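Local coordinates for protein mevalonate kinase, putative (Leishmania major, PDB 2HFS) that probably phosphorylates (R)-mevalonate with ATP to give (R)-5-phosphomevalonate and ADP, an early step of isoprenoid and sterol biosynthesis, as a member of the GHMP kinase family, at residues G33-V38 / L169-N174. Residues are numbered along the deposited sequence; the frame is centred on the assembly and turned at random.
Sequences GAEAIV and LYRRQN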
ATOM      1  N   GLY A  33       7.830   7.440 -15.979  1.00 18.00           N
ATOM      2  CA  GLY A  33       7.701   8.880 -15.805  1.00 17.20           C
ATOM      3  C   GLY A  33       6.283   9.387 -15.714  1.00 17.96           C
ATOM      4  O   GLY A  33       6.065  10.591 -15.647  1.00 19.46           O
ATOM      5  N   ALA A  34       5.318   8.469 -15.710  1.00 17.58           N
ATOM      6  CA  ALA A  34       3.905   8.846 -15.670  1.00 17.30           C
ATOM      7  C   ALA A  34       3.514   9.174 -14.239  1.00 16.92           C
ATOM      8  O   ALA A  34       4.155   8.721 -13.301  1.00 18.55           O
ATOM      9  CB  ALA A  34       3.040   7.714 -16.230  1.00 17.26           C
ATOM     10  N   GLU A  35       2.477   9.978 -14.066  1.00 16.81           N
ATOM     11  CA  GLU A  35       1.974  10.272 -12.723  1.00 15.89           C
ATOM     12  C   GLU A  35       1.155   9.075 -12.236  1.00 14.16           C
ATOM     13  O   GLU A  35       0.497   8.406 -13.035  1.00 13.59           O
ATOM     14  CB  GLU A  35       1.102  11.525 -12.726  1.00 15.37           C
ATOM     15  CG  GLU A  35       1.741  12.782 -13.324  1.00 15.70           C
ATOM     16  CD  GLU A  35       0.886  14.028 -13.141  1.00 18.12           C
ATOM     17  OE1 GLU A  35      -0.296  13.928 -12.741  1.00 23.54           O
ATOM     18  OE2 GLU A  35       1.393  15.131 -13.395  1.00 22.65           O
ATOM     19  N   ALA A  36       1.209   8.807 -10.932  1.00 13.65           N
ATOM     20  CA  ALA A  36       0.433   7.730 -10.312  1.00 12.69           C
ATOM     21  C   ALA A  36      -0.421   8.270  -9.162  1.00 12.57           C
ATOM     22  O   ALA A  36      -0.092   9.286  -8.554  1.00 14.70           O
ATOM     23  CB  ALA A  36       1.360   6.601  -9.827  1.00 12.47           C
ATOM     24  N   ILE A  37      -1.543   7.617  -8.897  1.00 12.10           N
ATOM     25  CA  ILE A  37      -2.385   7.985  -7.782  1.00 13.18           C
ATOM     26  C   ILE A  37      -2.390   6.793  -6.837  1.00 12.51           C
ATOM     27  O   ILE A  37      -2.808   5.685  -7.200  1.00 10.33           O
ATOM     28  CB  ILE A  37      -3.822   8.409  -8.235  1.00 11.14           C
ATOM     29  CG1 ILE A  37      -3.770   9.582  -9.240  1.00 15.20           C
ATOM     30  CG2 ILE A  37      -4.698   8.766  -7.009  1.00 15.17           C
ATOM     31  CD1 ILE A  37      -5.149   9.994  -9.880  1.00 12.39           C
ATOM     32  N   VAL A  38      -1.886   7.038  -5.634  1.00 12.86           N
ATOM     33  CA  VAL A  38      -1.834   6.043  -4.580  1.00 11.73           C
ATOM     34  C   VAL A  38      -2.747   6.465  -3.435  1.00 13.75           C
ATOM     35  O   VAL A  38      -2.880   7.661  -3.113  1.00 13.03           O
ATOM     36  CB  VAL A  38      -0.397   5.820  -4.067  1.00 14.46           C
ATOM     37  CG1 VAL A  38      -0.375   4.747  -2.994  1.00 13.78           C
ATOM     38  CG2 VAL A  38       0.532   5.433  -5.214  1.00 12.99           C
ATOM     39  N   LEU A 169      -0.343  11.943  -5.075  1.00 17.73           N
ATOM     40  CA  LEU A 169       0.212  11.977  -6.419  1.00 18.41           C
ATOM     41  C   LEU A 169       1.679  11.577  -6.355  1.00 20.86           C
ATOM     42  O   LEU A 169       2.470  12.179  -5.617  1.00 22.11           O
ATOM     43  CB  LEU A 169       0.053  13.378  -7.024  1.00 19.03           C
ATOM     44  CG  LEU A 169       0.216  13.564  -8.537  1.00 16.15           C
ATOM     45  CD1 LEU A 169      -0.921  12.867  -9.308  1.00 12.33           C
ATOM     46  CD2 LEU A 169       0.252  15.058  -8.856  1.00 16.72           C
ATOM     47  N   TYR A 170       2.029  10.558  -7.135  1.00 22.11           N
ATOM     48  CA  TYR A 170       3.335   9.906  -7.087  1.00 24.50           C
ATOM     49  C   TYR A 170       3.950   9.899  -8.473  1.00 25.72           C
ATOM     50  O   TYR A 170       3.357   9.392  -9.424  1.00 25.29           O
ATOM     51  CB  TYR A 170       3.151   8.487  -6.517  1.00 25.80           C
ATOM     52  CG  TYR A 170       4.145   7.371  -6.867  1.00 27.43           C
ATOM     53  CD1 TYR A 170       3.675   6.076  -7.094  1.00 27.62           C
ATOM     54  CD2 TYR A 170       5.526   7.579  -6.902  1.00 26.43           C
ATOM     55  CE1 TYR A 170       4.531   5.029  -7.380  1.00 30.12           C
ATOM     56  CE2 TYR A 170       6.404   6.526  -7.185  1.00 28.79           C
ATOM     57  CZ  TYR A 170       5.892   5.254  -7.422  1.00 28.73           C
ATOM     58  OH  TYR A 170       6.718   4.184  -7.711  1.00 31.47           O
ATOM     59  N   ARG A 171       5.125  10.513  -8.593  1.00 27.59           N
ATOM     60  CA  ARG A 171       5.839  10.524  -9.870  1.00 30.00           C
ATOM     61  C   ARG A 171       7.351  10.564  -9.699  1.00 31.53           C
ATOM     62  O   ARG A 171       7.866  11.114  -8.726  1.00 31.17           O
ATOM     63  CB  ARG A 171       5.359  11.673 -10.768  1.00 30.21           C
ATOM     64  CG  ARG A 171       5.593  13.068 -10.231  1.00 30.19           C
ATOM     65  CD  ARG A 171       5.217  14.164 -11.216  1.00 32.96           C
ATOM     66  NE  ARG A 171       6.157  14.238 -12.332  1.00 36.45           N
ATOM     67  CZ  ARG A 171       5.923  14.859 -13.485  1.00 37.91           C
ATOM     68  NH1 ARG A 171       4.761  15.465 -13.703  1.00 37.42           N
ATOM     69  NH2 ARG A 171       6.850  14.861 -14.432  1.00 37.34           N
ATOM     70  N   ARG A 172       8.053   9.962 -10.653  1.00 33.34           N
ATOM     71  CA  ARG A 172       9.502  10.092 -10.745  1.00 36.59           C
ATOM     72  C   ARG A 172       9.889  11.432 -11.390  1.00 37.15           C
ATOM     73  O   ARG A 172       9.918  11.562 -12.619  1.00 38.37           O
ATOM     74  CB  ARG A 172      10.099   8.906 -11.503  1.00 36.55           C
ATOM     75  CG  ARG A 172      10.636   7.810 -10.600  1.00 37.62           C
ATOM     76  CD  ARG A 172       9.690   6.667 -10.330  1.00 37.74           C
ATOM     77  NE  ARG A 172      10.430   5.432 -10.062  1.00 38.38           N
ATOM     78  CZ  ARG A 172       9.870   4.273  -9.736  1.00 38.51           C
ATOM     79  NH1 ARG A 172       8.551   4.171  -9.620  1.00 37.16           N
ATOM     80  NH2 ARG A 172      10.633   3.209  -9.518  1.00 37.52           N
ATOM     81  N   GLN A 173      10.167  12.411 -10.527  1.00 39.26           N
ATOM     82  CA  GLN A 173      10.451  13.807 -10.883  1.00 40.99           C
ATOM     83  C   GLN A 173      11.488  14.369  -9.891  1.00 42.00           C
ATOM     84  O   GLN A 173      11.354  14.168  -8.686  1.00 42.65           O
ATOM     85  CB  GLN A 173       9.154  14.629 -10.798  1.00 41.19           C
ATOM     86  CG  GLN A 173       9.305  16.164 -10.858  1.00 41.68           C
ATOM     87  CD  GLN A 173       8.973  16.753 -12.224  1.00 42.71           C
ATOM     88  OE1 GLN A 173       8.931  16.039 -13.224  1.00 42.78           O
ATOM     89  NE2 GLN A 173       8.741  18.065 -12.266  1.00 42.80           N
ATOM     90  N   ASN A 174      12.542  15.033 -10.365  1.00 43.07           N
ATOM     91  CA  ASN A 174      12.914  15.096 -11.770  1.00 43.66           C
ATOM     92  C   ASN A 174      13.609  13.797 -12.130  1.00 43.72           C
ATOM     93  O   ASN A 174      13.550  13.340 -13.276  1.00 44.52           O
ATOM     94  CB  ASN A 174      13.869  16.270 -12.012  1.00 44.22           C
ATOM     95  CG  ASN A 174      13.324  17.593 -11.501  1.00 43.70           C
ATOM     96  OD1 ASN A 174      12.848  17.691 -10.368  1.00 44.86           O
ATOM     97  ND2 ASN A 174      13.403  18.625 -12.333  1.00 45.35           N
TER
HETATM   98  O   HOH W   1       6.830   8.702 -12.627  1.00 15.10           O
HETATM   99  O   HOH W   2       2.695  16.383 -11.648  1.00 25.29           O
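Ala36 and Tyr170 form a hydrogen-bonded pair between strands 36-52 and 166-172, antiparallel neighbours in the mixed sheet of this GHMP kinase. Ala36 N gives its hydrogen to Tyr170 O at 2.7 Å, and Tyr170 N returns a straighter bond to Ala36 O at 2.9 Å. Leu169 CA also sends a CA-H...O contact to Ala36 O, which thus meets two donors. On the face carrying Ala36 and Tyr170, the tyrosine ring is met at CD1, which lies 3.6 Å from Ala36 CB and is also touched by Val38 CG2. Phe179 meets the same ring from outside the two segments, and Val30 packs beside it. On the face of Ile37 and Leu169, the leucine has CG anti to the backbone N (chi1 -164°), and chi2 of 67° then brings CD1 to 4.3 Å from Ile37 CG1 and 3.6 Å from Glu35 OE1. Helix 216-239 packs against both residues, through Ala233 on Ile37 and Arg234 on Leu169. Glu35 runs extended beyond CG and its carboxylate divides its partners: OE1 pairs with Arg234 of that helix, while OE2 makes a long salt bridge, 3.4 Å, to Arg171 NH1. The carboxylate and guanidinium planes stand 58° apart, and a water donating to Glu35 OE2 and accepting from Arg171 NH1 spans the same pair. Past the Ala36-Tyr170 pair, another water carries the link onward, accepting from Arg172 N at 2.6 Å and donating to Ala34 O at 2.8 Å.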